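Local coordinates for protein HicB3 antitoxin (Yersinia pestis, PDB 4P78) that is the antitoxin of the HicA3-HicB3 toxin-antitoxin system, binding the HicA3 toxin in a complex and thereby probably holding its activity in check, at residues 3-7 and 66-72; 17-21 and 60-66. One frame throughout, in Å; residues are numbered along the deposited sequence.

Contact 1: 3-7 and 66-72; sequences YPIFI and YIDDPRL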
loop_
_atom_site.group_PDB
_atom_site.type_symbol
_atom_site.label_atom_id
_atom_site.label_comp_id
_atom_site.label_asym_id
_atom_site.label_seq_id
_atom_site.Cartn_x
_atom_site.Cartn_y
_atom_site.Cartn_z
ATOM N N TYR A 3 -9.735 2.577 -1.458
ATOM C CA TYR A 3 -9.631 1.675 -0.326
ATOM C C TYR A 3 -8.272 1.006 -0.241
ATOM O O TYR A 3 -7.674 0.656 -1.263
ATOM C CB TYR A 3 -10.721 0.603 -0.391
ATOM C CG TYR A 3 -12.013 1.018 0.257
ATOM C CD1 TYR A 3 -13.013 1.645 -0.475
ATOM C CD2 TYR A 3 -12.238 0.777 1.607
ATOM C CE1 TYR A 3 -14.202 2.023 0.130
ATOM C CE2 TYR A 3 -13.418 1.145 2.210
ATOM C CZ TYR A 3 -14.398 1.766 1.471
ATOM O OH TYR A 3 -15.580 2.131 2.092
ATOM N N PRO A 4 -7.783 0.815 0.989
ATOM C CA PRO A 4 -6.562 0.033 1.206
ATOM C C PRO A 4 -6.845 -1.449 1.084
ATOM O O PRO A 4 -7.920 -1.893 1.511
ATOM C CB PRO A 4 -6.167 0.377 2.635
ATOM C CG PRO A 4 -7.477 0.749 3.307
ATOM C CD PRO A 4 -8.336 1.368 2.241
ATOM N N ILE A 5 -5.909 -2.192 0.501
ATOM C CA ILE A 5 -5.930 -3.652 0.566
ATOM C C ILE A 5 -4.580 -4.142 1.074
ATOM O O ILE A 5 -3.561 -3.483 0.874
ATOM C CB ILE A 5 -6.246 -4.300 -0.806
ATOM C CG1 ILE A 5 -5.290 -3.791 -1.884
ATOM C CG2 ILE A 5 -7.721 -4.050 -1.207
ATOM C CD1 ILE A 5 -5.401 -4.551 -3.205
ATOM N N PHE A 6 -4.578 -5.272 1.772
ATOM C CA PHE A 6 -3.340 -5.925 2.185
ATOM C C PHE A 6 -3.160 -7.107 1.256
ATOM O O PHE A 6 -4.067 -7.933 1.147
ATOM C CB PHE A 6 -3.389 -6.415 3.646
ATOM C CG PHE A 6 -3.309 -5.330 4.679
ATOM C CD1 PHE A 6 -3.185 -3.997 4.322
ATOM C CD2 PHE A 6 -3.338 -5.654 6.024
ATOM C CE1 PHE A 6 -3.108 -3.020 5.287
ATOM C CE2 PHE A 6 -3.254 -4.676 6.993
ATOM C CZ PHE A 6 -3.136 -3.361 6.623
ATOM N N ILE A 7 -2.024 -7.203 0.562
ATOM C CA ILE A 7 -1.834 -8.357 -0.295
ATOM C C ILE A 7 -0.538 -9.118 -0.023
ATOM O O ILE A 7 0.448 -8.575 0.486
ATOM C CB ILE A 7 -1.891 -7.978 -1.791
ATOM C CG1 ILE A 7 -0.668 -7.193 -2.221
ATOM C CG2 ILE A 7 -3.166 -7.211 -2.115
ATOM C CD1 ILE A 7 -0.667 -6.897 -3.700
ATOM N N TYR A 66 -2.746 2.089 9.289
ATOM C CA TYR A 66 -2.177 1.085 8.382
ATOM C C TYR A 66 -0.675 0.919 8.593
ATOM O O TYR A 66 -0.167 -0.202 8.623
ATOM C CB TYR A 66 -2.501 1.451 6.927
ATOM C CG TYR A 66 -3.984 1.694 6.770
ATOM C CD1 TYR A 66 -4.873 0.630 6.613
ATOM C CD2 TYR A 66 -4.510 2.982 6.858
ATOM C CE1 TYR A 66 -6.252 0.847 6.514
ATOM C CE2 TYR A 66 -5.888 3.213 6.756
ATOM C CZ TYR A 66 -6.753 2.146 6.587
ATOM O OH TYR A 66 -8.118 2.392 6.482
ATOM N N ILE A 67 0.029 2.031 8.780
ATOM C CA ILE A 67 1.469 1.989 9.022
ATOM C C ILE A 67 1.772 1.252 10.323
ATOM O O ILE A 67 2.797 0.594 10.438
ATOM C CB ILE A 67 2.069 3.414 9.051
ATOM C CG1 ILE A 67 1.813 4.095 7.707
ATOM C CG2 ILE A 67 3.571 3.381 9.352
ATOM C CD1 ILE A 67 1.929 5.610 7.740
ATOM N N ASP A 68 0.865 1.338 11.293
ATOM C CA ASP A 68 1.054 0.622 12.558
ATOM C C ASP A 68 0.460 -0.801 12.576
ATOM O O ASP A 68 0.604 -1.507 13.574
ATOM C CB ASP A 68 0.458 1.431 13.716
ATOM C CG ASP A 68 1.348 2.595 14.140
ATOM O OD1 ASP A 68 2.581 2.511 13.953
ATOM O OD2 ASP A 68 0.810 3.593 14.665
ATOM N N ASP A 69 -0.179 -1.233 11.486
ATOM C CA ASP A 69 -0.838 -2.553 11.453
ATOM C C ASP A 69 0.179 -3.684 11.359
ATOM O O ASP A 69 0.841 -3.868 10.333
ATOM C CB ASP A 69 -1.832 -2.640 10.285
ATOM C CG ASP A 69 -2.853 -3.766 10.453
ATOM O OD1 ASP A 69 -4.037 -3.545 10.127
ATOM O OD2 ASP A 69 -2.482 -4.868 10.906
ATOM N N PRO A 70 0.289 -4.470 12.434
ATOM C CA PRO A 70 1.262 -5.563 12.529
ATOM C C PRO A 70 1.081 -6.645 11.470
ATOM O O PRO A 70 2.032 -7.372 11.201
ATOM C CB PRO A 70 1.008 -6.138 13.925
ATOM C CG PRO A 70 -0.374 -5.737 14.251
ATOM C CD PRO A 70 -0.578 -4.400 13.621
ATOM N N ARG A 71 -0.105 -6.743 10.876
ATOM C CA ARG A 71 -0.365 -7.782 9.879
ATOM C C ARG A 71 0.515 -7.572 8.654
ATOM O O ARG A 71 0.907 -8.527 7.993
ATOM C CB ARG A 71 -1.845 -7.807 9.486
ATOM C CG ARG A 71 -2.745 -8.270 10.612
ATOM C CD ARG A 71 -4.209 -8.149 10.243
ATOM N NE ARG A 71 -4.631 -6.761 10.114
ATOM C CZ ARG A 71 -5.883 -6.391 9.860
ATOM N NH1 ARG A 71 -6.201 -5.101 9.753
ATOM N NH2 ARG A 71 -6.814 -7.317 9.696
ATOM N N LEU A 72 0.853 -6.322 8.365
ATOM C CA LEU A 72 1.758 -6.064 7.251
ATOM C C LEU A 72 3.142 -6.648 7.549
ATOM O O LEU A 72 3.698 -7.386 6.734
ATOM C CB LEU A 72 1.842 -4.568 6.955
ATOM C CG LEU A 72 0.565 -4.028 6.292
ATOM C CD1 LEU A 72 0.628 -2.520 6.076
ATOM C CD2 LEU A 72 0.251 -4.765 4.978
#

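Contact 2: 17-21 and 60-66; sequences YFPDI and PKDPHRY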
loop_
_atom_site.group_PDB
_atom_site.type_symbol
_atom_site.label_atom_id
_atom_site.label_comp_id
_atom_site.label_asym_id
_atom_site.label_seq_id
_atom_site.Cartn_x
_atom_site.Cartn_y
_atom_site.Cartn_z
ATOM N N TYR A 17 -6.850 -9.142 1.550
ATOM C CA TYR A 17 -8.128 -8.738 2.126
ATOM C C TYR A 17 -8.152 -7.229 2.327
ATOM O O TYR A 17 -7.109 -6.570 2.237
ATOM C CB TYR A 17 -8.374 -9.464 3.461
ATOM C CG TYR A 17 -7.191 -9.395 4.413
ATOM C CD1 TYR A 17 -7.032 -8.314 5.285
ATOM C CD2 TYR A 17 -6.230 -10.409 4.440
ATOM C CE1 TYR A 17 -5.951 -8.242 6.154
ATOM C CE2 TYR A 17 -5.141 -10.341 5.298
ATOM C CZ TYR A 17 -5.007 -9.255 6.151
ATOM O OH TYR A 17 -3.935 -9.192 7.012
ATOM N N PHE A 18 -9.344 -6.689 2.558
ATOM C CA PHE A 18 -9.507 -5.303 2.975
ATOM C C PHE A 18 -9.283 -5.230 4.476
ATOM O O PHE A 18 -10.032 -5.846 5.237
ATOM C CB PHE A 18 -10.910 -4.779 2.639
ATOM C CG PHE A 18 -11.201 -4.665 1.155
ATOM C CD1 PHE A 18 -10.982 -3.471 0.476
ATOM C CD2 PHE A 18 -11.725 -5.734 0.452
ATOM C CE1 PHE A 18 -11.276 -3.352 -0.868
ATOM C CE2 PHE A 18 -12.014 -5.620 -0.898
ATOM C CZ PHE A 18 -11.790 -4.426 -1.556
ATOM N N PRO A 19 -8.262 -4.485 4.919
ATOM C CA PRO A 19 -8.041 -4.404 6.370
ATOM C C PRO A 19 -9.202 -3.724 7.112
ATOM O O PRO A 19 -9.365 -3.947 8.302
ATOM C CB PRO A 19 -6.751 -3.571 6.479
ATOM C CG PRO A 19 -6.752 -2.725 5.234
ATOM C CD PRO A 19 -7.303 -3.654 4.168
ATOM N N ASP A 20 -10.000 -2.917 6.424
ATOM C CA ASP A 20 -11.155 -2.288 7.067
ATOM C C ASP A 20 -12.434 -3.127 6.951
ATOM O O ASP A 20 -13.477 -2.778 7.515
ATOM C CB ASP A 20 -11.416 -0.912 6.472
ATOM C CG ASP A 20 -10.225 0.022 6.638
ATOM O OD1 ASP A 20 -9.870 0.341 7.787
ATOM O OD2 ASP A 20 -9.633 0.406 5.616
ATOM N N ILE A 21 -12.367 -4.214 6.200
ATOM C CA ILE A 21 -13.564 -5.016 5.983
ATOM C C ILE A 21 -13.259 -6.458 6.365
ATOM O O ILE A 21 -12.784 -7.239 5.538
ATOM C CB ILE A 21 -14.051 -4.907 4.521
ATOM C CG1 ILE A 21 -13.974 -3.444 4.057
ATOM C CG2 ILE A 21 -15.470 -5.443 4.377
ATOM C CD1 ILE A 21 -14.468 -3.224 2.651
ATOM N N PRO A 60 -11.994 4.451 4.826
ATOM C CA PRO A 60 -10.611 4.260 5.280
ATOM C C PRO A 60 -10.176 5.231 6.375
ATOM O O PRO A 60 -10.486 6.425 6.320
ATOM C CB PRO A 60 -9.795 4.488 4.005
ATOM C CG PRO A 60 -10.712 4.089 2.903
ATOM C CD PRO A 60 -12.084 4.527 3.354
ATOM N N LYS A 61 -9.418 4.702 7.331
ATOM C CA LYS A 61 -8.995 5.423 8.524
ATOM C C LYS A 61 -7.781 6.358 8.343
ATOM O O LYS A 61 -7.399 6.723 7.232
ATOM C CB LYS A 61 -8.687 4.408 9.622
ATOM C CG LYS A 61 -9.703 3.256 9.721
ATOM C CD LYS A 61 -11.139 3.767 9.904
ATOM C CE LYS A 61 -12.149 2.612 9.987
ATOM N NZ LYS A 61 -12.514 2.012 8.661
ATOM N N ASP A 62 -7.197 6.758 9.467
ATOM C CA ASP A 62 -5.970 7.538 9.480
ATOM C C ASP A 62 -4.817 6.679 8.957
ATOM O O ASP A 62 -4.724 5.500 9.315
ATOM C CB ASP A 62 -5.670 8.013 10.901
ATOM C CG ASP A 62 -4.614 9.084 10.935
ATOM O OD1 ASP A 62 -3.409 8.749 10.844
ATOM O OD2 ASP A 62 -4.994 10.274 11.032
ATOM N N PRO A 63 -3.934 7.261 8.115
ATOM C CA PRO A 63 -2.770 6.526 7.585
ATOM C C PRO A 63 -1.964 5.820 8.667
ATOM O O PRO A 63 -1.422 4.744 8.424
ATOM C CB PRO A 63 -1.922 7.626 6.932
ATOM C CG PRO A 63 -2.894 8.688 6.583
ATOM C CD PRO A 63 -3.987 8.648 7.614
ATOM N N HIS A 64 -1.886 6.424 9.851
ATOM C CA HIS A 64 -1.201 5.797 10.973
ATOM C C HIS A 64 -1.732 4.411 11.300
ATOM O O HIS A 64 -0.967 3.561 11.757
ATOM C CB HIS A 64 -1.298 6.678 12.218
ATOM C CG HIS A 64 -0.451 7.908 12.142
ATOM N ND1 HIS A 64 -0.012 8.583 13.261
ATOM C CD2 HIS A 64 0.054 8.573 11.075
ATOM C CE1 HIS A 64 0.716 9.621 12.886
ATOM N NE2 HIS A 64 0.771 9.639 11.567
ATOM N N ARG A 65 -3.037 4.188 11.093
ATOM C CA ARG A 65 -3.623 2.889 11.435
ATOM C C ARG A 65 -3.069 1.771 10.545
ATOM O O ARG A 65 -2.921 0.637 11.000
ATOM C CB ARG A 65 -5.152 2.927 11.345
ATOM C CG ARG A 65 -5.815 3.573 12.566
ATOM C CD ARG A 65 -7.319 3.308 12.612
ATOM N NE ARG A 65 -8.008 4.291 13.447
ATOM C CZ ARG A 65 -9.313 4.282 13.698
ATOM N NH1 ARG A 65 -10.086 3.338 13.176
ATOM N NH2 ARG A 65 -9.846 5.221 14.473
ATOM N N TYR A 66 -2.746 2.089 9.289
ATOM C CA TYR A 66 -2.177 1.085 8.382
ATOM C C TYR A 66 -0.675 0.919 8.593
ATOM O O TYR A 66 -0.167 -0.202 8.623
ATOM C CB TYR A 66 -2.501 1.451 6.927
ATOM C CG TYR A 66 -3.984 1.694 6.770
ATOM C CD1 TYR A 66 -4.873 0.630 6.613
ATOM C CD2 TYR A 66 -4.510 2.982 6.858
ATOM C CE1 TYR A 66 -6.252 0.847 6.514
ATOM C CE2 TYR A 66 -5.888 3.213 6.756
ATOM C CZ TYR A 66 -6.753 2.146 6.587
ATOM O OH TYR A 66 -8.118 2.392 6.482
HETATM O O HOH W 1 -14.121 -0.171 8.835
#

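Contact 1: 3-7 and 66-72
Tyr66, near the end of helix 63-67, opens the second segment by laying its ring beside Pro4 of strand 2-9: Pro4 CG comes within 3.4 Å of Tyr66 CE1, and Tyr66 CD1 lies 4.3 Å from Phe6 CE1. Its hydroxyl is engaged outside these segments, by Asp20 and the backbone of Lys61. Helix 63-67 then gives way to a short turn, in which Asp69 N donates to Tyr66 O at 3.0 Å. Asp69 is the N-cap of the next helix, 70-75, its OD2 accepting from Arg71 N at 3.0 Å. Because side chains alternate along a strand, Pro4 and Phe6 point toward these helices, while Tyr3, Ile5 and Ile7 point away, Ile7 reaching helix 31-52. The antiparallel sheet of this HicB-like domain thus carries its long helix on one face and the two short helices on the other. The same Asp69 carboxylate also pairs with the Arg71 side chain, Asp69 OD1 lying 2.7 Å from Arg71 NH1 and Asp69 OD2 3.0 Å from Arg71 NE. This charged pair borders the Phe6 ring edge, with Asp69 OD1 3.4 Å from Phe6 CE2; Arg71 NH2 additionally reaches Gln56 of the HicA3 toxin chain. Finally, Leu72 covers one face of Phe6 in a CH-pi contact, its CD2 3.6 Å from the Phe6 ring centroid and 11° off the normal.

Contact 2: 17-21 and 60-66
Asp20 makes most of the contact between the 17-21 loop and residues 60-66. It occupies the third position of a type I turn from Phe18 to Ile21, and its m rotamer presents both carboxylate oxygens to the other segment. Asp20 OD2 accepts a short hydrogen bond of 2.6 Å from Tyr66 OH. Tyr66, also m at chi1, brings its hydroxyl back to the residues leading into its own helix, where it accepts from Lys61 N at 2.8 Å. The Lys61 side chain is folded, with chi1 and chi2 both m, and curls back to set NZ 3.2 Å from Asp20 OD1, a salt bridge whose hydrogen bond is weak; NZ is also bound by Pro59 O. A water joins the pair again, 2.7 Å from Lys61 NZ and 3.0 Å from Asp20 O. Pro19 CG packs at 3.8 Å against Tyr66 CE1, at the ring edge. Asp62 takes the t rotamer and caps helix 63-67, OD1 accepting from His64 N at 3.0 Å. The contact thus joins the connection between strands 14-17 and 25-28 to helix 63-67, with strand 2-9 touching Pro19, Asp20 and Tyr66, and helix 70-75 meeting Pro19 through Arg71.

Contact 2 is nested in sequence within the loop closed by contact 1, and Tyr66 on helix 63-67 belongs to both. Contact 1 is the buried one: strand 2-9 meets the short helices through apolar and aromatic side chains, with its charged pair at the border. Contact 2 lies nearer the surface and relies on a tyrosine-carboxylate hydrogen bond, a salt bridge and water. Tyr66 packs its ring in both contacts, against Pro4 and Phe6 in contact 1 and against Pro19 in contact 2, but its hydroxyl works in contact 2. The first segments are neighbours too, Phe6 N lying 2.9 Å from Tyr17 O, a probable hydrogen bond between adjacent strands. Both contacts abut the second HicB3 subunit, whose Phe31 meets the Tyr66 ring.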